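Local coordinates for class I phosphodiesterase PDEB1 (Leishmania major, PDB 2R8Q), which belongs to the class I cyclic nucleotide phosphodiesterase family and has an all-helical catalytic domain that holds a zinc and a magnesium ion, at residues Y202-A213 with D239-I250. Sequence-based numbering, arbitrary orientation.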
loop_
_atom_site.group_PDB
_atom_site.type_symbol
_atom_site.label_atom_id
_atom_site.label_comp_id
_atom_site.label_asym_id
_atom_site.label_seq_id
_atom_site.Cartn_x
_atom_site.Cartn_y
_atom_site.Cartn_z
ATOM N N TYR A 202 14.158 13.758 -3.692
ATOM C CA TYR A 202 14.057 14.640 -2.533
ATOM C C TYR A 202 12.590 14.995 -2.292
ATOM O O TYR A 202 12.100 14.962 -1.159
ATOM C CB TYR A 202 14.858 15.922 -2.785
ATOM C CG TYR A 202 14.978 16.830 -1.582
ATOM C CD1 TYR A 202 15.964 16.617 -0.617
ATOM C CD2 TYR A 202 14.105 17.905 -1.406
ATOM C CE1 TYR A 202 16.077 17.455 0.490
ATOM C CE2 TYR A 202 14.208 18.745 -0.304
ATOM C CZ TYR A 202 15.197 18.515 0.641
ATOM O OH TYR A 202 15.308 19.347 1.732
ATOM N N ALA A 203 11.897 15.331 -3.374
ATOM C CA ALA A 203 10.486 15.700 -3.308
ATOM C C ALA A 203 9.617 14.566 -2.775
ATOM O O ALA A 203 8.745 14.792 -1.936
ATOM C CB ALA A 203 10.000 16.134 -4.685
ATOM N N TYR A 204 9.842 13.347 -3.263
ATOM C CA TYR A 204 9.052 12.214 -2.795
ATOM C C TYR A 204 9.264 11.948 -1.310
ATOM O O TYR A 204 8.312 11.661 -0.584
ATOM C CB TYR A 204 9.374 10.944 -3.591
ATOM C CG TYR A 204 8.541 10.780 -4.841
ATOM C CD1 TYR A 204 9.062 11.082 -6.098
ATOM C CD2 TYR A 204 7.225 10.314 -4.766
ATOM C CE1 TYR A 204 8.296 10.921 -7.252
ATOM C CE2 TYR A 204 6.450 10.150 -5.913
ATOM C CZ TYR A 204 6.994 10.454 -7.153
ATOM O OH TYR A 204 6.245 10.270 -8.293
ATOM N N ARG A 205 10.507 12.037 -0.849
ATOM C CA ARG A 205 10.757 11.792 0.560
ATOM C C ARG A 205 10.087 12.860 1.417
ATOM O O ARG A 205 9.553 12.563 2.480
ATOM C CB ARG A 205 12.261 11.737 0.846
ATOM C CG ARG A 205 12.580 11.381 2.295
ATOM C CD ARG A 205 11.772 10.170 2.745
ATOM N NE ARG A 205 11.952 9.857 4.160
ATOM C CZ ARG A 205 12.927 9.095 4.641
ATOM N NH1 ARG A 205 13.821 8.556 3.820
ATOM N NH2 ARG A 205 13.005 8.868 5.945
ATOM N N ALA A 206 10.101 14.102 0.948
ATOM C CA ALA A 206 9.473 15.186 1.694
ATOM C C ALA A 206 7.956 14.999 1.748
ATOM O O ALA A 206 7.339 15.157 2.803
ATOM C CB ALA A 206 9.818 16.531 1.056
ATOM N N LEU A 207 7.358 14.656 0.610
ATOM C CA LEU A 207 5.918 14.446 0.548
ATOM C C LEU A 207 5.518 13.314 1.496
ATOM O O LEU A 207 4.587 13.459 2.289
ATOM C CB LEU A 207 5.502 14.122 -0.893
ATOM C CG LEU A 207 4.030 13.806 -1.184
ATOM C CD1 LEU A 207 3.716 14.127 -2.639
ATOM C CD2 LEU A 207 3.748 12.336 -0.880
ATOM N N ILE A 208 6.240 12.199 1.426
ATOM C CA ILE A 208 5.956 11.044 2.273
ATOM C C ILE A 208 6.137 11.375 3.759
ATOM O O ILE A 208 5.293 11.015 4.585
ATOM C CB ILE A 208 6.849 9.850 1.855
ATOM C CG1 ILE A 208 6.385 9.351 0.483
ATOM C CG2 ILE A 208 6.798 8.744 2.910
ATOM C CD1 ILE A 208 7.367 8.441 -0.241
ATOM N N ASP A 209 7.226 12.061 4.101
ATOM C CA ASP A 209 7.467 12.435 5.493
ATOM C C ASP A 209 6.315 13.279 6.019
ATOM O O ASP A 209 5.845 13.087 7.143
ATOM C CB ASP A 209 8.759 13.248 5.643
ATOM C CG ASP A 209 10.010 12.406 5.482
ATOM O OD1 ASP A 209 9.943 11.175 5.708
ATOM O OD2 ASP A 209 11.068 12.986 5.152
ATOM N N CYS A 210 5.867 14.222 5.198
ATOM C CA CYS A 210 4.779 15.104 5.590
ATOM C C CYS A 210 3.458 14.374 5.790
ATOM O O CYS A 210 2.752 14.626 6.763
ATOM C CB CYS A 210 4.620 16.226 4.564
ATOM S SG CYS A 210 5.895 17.496 4.735
ATOM N N VAL A 211 3.122 13.469 4.877
ATOM C CA VAL A 211 1.876 12.724 5.016
ATOM C C VAL A 211 1.930 11.835 6.259
ATOM O O VAL A 211 0.976 11.774 7.032
ATOM C CB VAL A 211 1.598 11.832 3.782
ATOM C CG1 VAL A 211 0.323 11.027 4.000
ATOM C CG2 VAL A 211 1.457 12.687 2.538
ATOM N N LEU A 212 3.048 11.145 6.455
ATOM C CA LEU A 212 3.157 10.268 7.614
ATOM C C LEU A 212 3.091 11.057 8.917
ATOM O O LEU A 212 2.629 10.544 9.942
ATOM C CB LEU A 212 4.455 9.457 7.551
ATOM C CG LEU A 212 4.566 8.480 6.372
ATOM C CD1 LEU A 212 5.916 7.768 6.433
ATOM C CD2 LEU A 212 3.424 7.471 6.414
ATOM N N ALA A 213 3.547 12.305 8.873
ATOM C CA ALA A 213 3.538 13.159 10.057
ATOM C C ALA A 213 2.134 13.579 10.489
ATOM O O ALA A 213 1.959 14.080 11.599
ATOM C CB ALA A 213 4.389 14.400 9.812
ATOM N N ASP A 239 18.972 20.594 6.247
ATOM C CA ASP A 239 17.838 19.941 5.587
ATOM C C ASP A 239 16.855 19.268 6.545
ATOM O O ASP A 239 15.648 19.257 6.289
ATOM C CB ASP A 239 18.319 18.886 4.587
ATOM C CG ASP A 239 19.164 19.464 3.473
ATOM O OD1 ASP A 239 19.189 20.701 3.298
ATOM O OD2 ASP A 239 19.801 18.662 2.760
ATOM N N THR A 240 17.353 18.689 7.633
ATOM C CA THR A 240 16.461 18.019 8.574
ATOM C C THR A 240 15.629 19.023 9.354
ATOM O O THR A 240 14.496 18.737 9.724
ATOM C CB THR A 240 17.231 17.134 9.575
ATOM O OG1 THR A 240 17.984 17.962 10.474
ATOM C CG2 THR A 240 18.163 16.187 8.829
ATOM N N HIS A 241 16.194 20.198 9.611
ATOM C CA HIS A 241 15.456 21.231 10.320
ATOM C C HIS A 241 14.293 21.693 9.454
ATOM O O HIS A 241 13.158 21.822 9.927
ATOM C CB HIS A 241 16.360 22.423 10.636
ATOM C CG HIS A 241 17.248 22.208 11.819
ATOM N ND1 HIS A 241 17.936 23.236 12.428
ATOM C CD2 HIS A 241 17.546 21.088 12.521
ATOM C CE1 HIS A 241 18.619 22.760 13.453
ATOM N NE2 HIS A 241 18.399 21.459 13.532
ATOM N N ARG A 242 14.575 21.941 8.179
ATOM C CA ARG A 242 13.535 22.391 7.271
ATOM C C ARG A 242 12.491 21.297 7.064
ATOM O O ARG A 242 11.307 21.589 6.878
ATOM C CB ARG A 242 14.144 22.834 5.934
ATOM C CG ARG A 242 15.177 23.948 6.081
ATOM C CD ARG A 242 15.403 24.675 4.763
ATOM N NE ARG A 242 15.627 23.732 3.674
ATOM C CZ ARG A 242 16.756 23.059 3.476
ATOM N NH1 ARG A 242 17.794 23.226 4.289
ATOM N NH2 ARG A 242 16.839 22.192 2.477
ATOM N N ARG A 243 12.917 20.036 7.109
ATOM C CA ARG A 243 11.968 18.939 6.939
ATOM C C ARG A 243 10.996 18.922 8.113
ATOM O O ARG A 243 9.789 18.751 7.925
ATOM C CB ARG A 243 12.686 17.588 6.851
ATOM C CG ARG A 243 11.739 16.414 6.572
ATOM C CD ARG A 243 10.922 16.663 5.306
ATOM N NE ARG A 243 11.763 17.150 4.214
ATOM C CZ ARG A 243 12.486 16.372 3.415
ATOM N NH1 ARG A 243 12.468 15.052 3.567
ATOM N NH2 ARG A 243 13.248 16.917 2.478
ATOM N N LEU A 244 11.517 19.097 9.326
ATOM C CA LEU A 244 10.670 19.110 10.509
ATOM C C LEU A 244 9.719 20.310 10.445
ATOM O O LEU A 244 8.583 20.239 10.913
ATOM C CB LEU A 244 11.526 19.160 11.778
ATOM C CG LEU A 244 10.781 19.165 13.117
ATOM C CD1 LEU A 244 9.743 18.053 13.161
ATOM C CD2 LEU A 244 11.792 18.997 14.241
ATOM N N VAL A 245 10.178 21.412 9.858
ATOM C CA VAL A 245 9.323 22.584 9.714
ATOM C C VAL A 245 8.167 22.247 8.771
ATOM O O VAL A 245 7.023 22.620 9.029
ATOM C CB VAL A 245 10.108 23.799 9.157
ATOM C CG1 VAL A 245 9.134 24.866 8.648
ATOM C CG2 VAL A 245 10.994 24.386 10.252
ATOM N N MET A 246 8.465 21.532 7.687
ATOM C CA MET A 246 7.432 21.138 6.731
ATOM C C MET A 246 6.397 20.245 7.404
ATOM O O MET A 246 5.187 20.429 7.231
ATOM C CB MET A 246 8.045 20.376 5.554
ATOM C CG MET A 246 8.922 21.205 4.631
ATOM S SD MET A 246 9.687 20.176 3.342
ATOM C CE MET A 246 8.288 19.907 2.265
ATOM N N GLU A 247 6.874 19.270 8.174
ATOM C CA GLU A 247 5.978 18.343 8.854
ATOM C C GLU A 247 5.110 19.061 9.875
ATOM O O GLU A 247 3.931 18.753 10.023
ATOM C CB GLU A 247 6.780 17.237 9.546
ATOM C CG GLU A 247 7.609 16.396 8.587
ATOM C CD GLU A 247 8.592 15.488 9.302
ATOM O OE1 GLU A 247 8.913 15.767 10.476
ATOM O OE2 GLU A 247 9.056 14.503 8.687
ATOM N N THR A 248 5.701 20.020 10.578
ATOM C CA THR A 248 4.963 20.765 11.584
ATOM C C THR A 248 3.911 21.658 10.932
ATOM O O THR A 248 2.811 21.817 11.469
ATOM C CB THR A 248 5.918 21.604 12.445
ATOM O OG1 THR A 248 6.909 20.743 13.011
ATOM C CG2 THR A 248 5.161 22.288 13.573
ATOM N N LEU A 249 4.245 22.238 9.781
ATOM C CA LEU A 249 3.295 23.085 9.069
ATOM C C LEU A 249 2.104 22.282 8.564
ATOM O O LEU A 249 0.964 22.720 8.714
ATOM C CB LEU A 249 3.961 23.800 7.889
ATOM C CG LEU A 249 4.850 24.998 8.233
ATOM C CD1 LEU A 249 5.591 25.450 6.988
ATOM C CD2 LEU A 249 3.998 26.132 8.801
ATOM N N ILE A 250 2.339 21.115 7.963
ATOM C CA ILE A 250 1.196 20.350 7.478
ATOM C C ILE A 250 0.343 19.883 8.651
ATOM O O ILE A 250 -0.879 19.798 8.536
ATOM C CB ILE A 250 1.609 19.149 6.572
ATOM C CG1 ILE A 250 0.352 18.584 5.896
ATOM C CG2 ILE A 250 2.323 18.069 7.386
ATOM C CD1 ILE A 250 0.623 17.655 4.718
HETATM O O HOH W 1 13.883 14.571 1.037
HETATM O O HOH W 2 7.363 11.881 9.138
#
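Arg-243 leaves its helix with CG anti to the backbone N (chi1 -176°), then bends at chi2 and chi3, which lays its guanidinium against Tyr-202, Ala-206 and Asp-209. The Tyr-202 ring, also swung anti to its N, offers one face to NH2 of Arg-243. This is an off-centre cation-pi contact. The guanidinium stands nearly upright on the ring, the planes 80° apart, and its NH2 lies 3.1 Å from Tyr-202 CZ. CB of Ala-206 sits under the centre of the guanidinium, 3.6 Å from Arg-243 CZ. At the group's edge, Arg-243 NH1 gives a somewhat bent, salt-bridging hydrogen bond to Asp-209 OD2 (3.0 Å), meeting the oxygen on its anti side. The other oxygen, OD1, takes a straighter bond from Arg-205 NE (2.9 Å), so both carboxylate oxygens are held. A water bridges Arg-243 NH2 and Tyr-202 O.

The side chain of Arg-243 is thus a knob in a hole formed by Tyr-202, Arg-205, Ala-206 and Asp-209. It joins helices 197-212 and 239-254 of the all-helical phosphodiesterase domain; the axes of their segments 202-212 and 239-250 come within 8.6 Å and cross at -45°. The Tyr-202 hydroxyl is hydrogen-bonded to Glu-129, which also pairs with Arg-242.

Toward the zinc site the contact turns apolar. Cys-210 SG rests on Met-246 CB at 3.7 Å, and Ile-250 CG2 lies 4.1 Å from Cys-210 CB, close to the Cys-210 carbonyl. Glu-247 lies on the more polar side. Its CB meets Ala-213 CB at 3.7 Å, while a second water donates to both Asp-209 O and Glu-247 OE2.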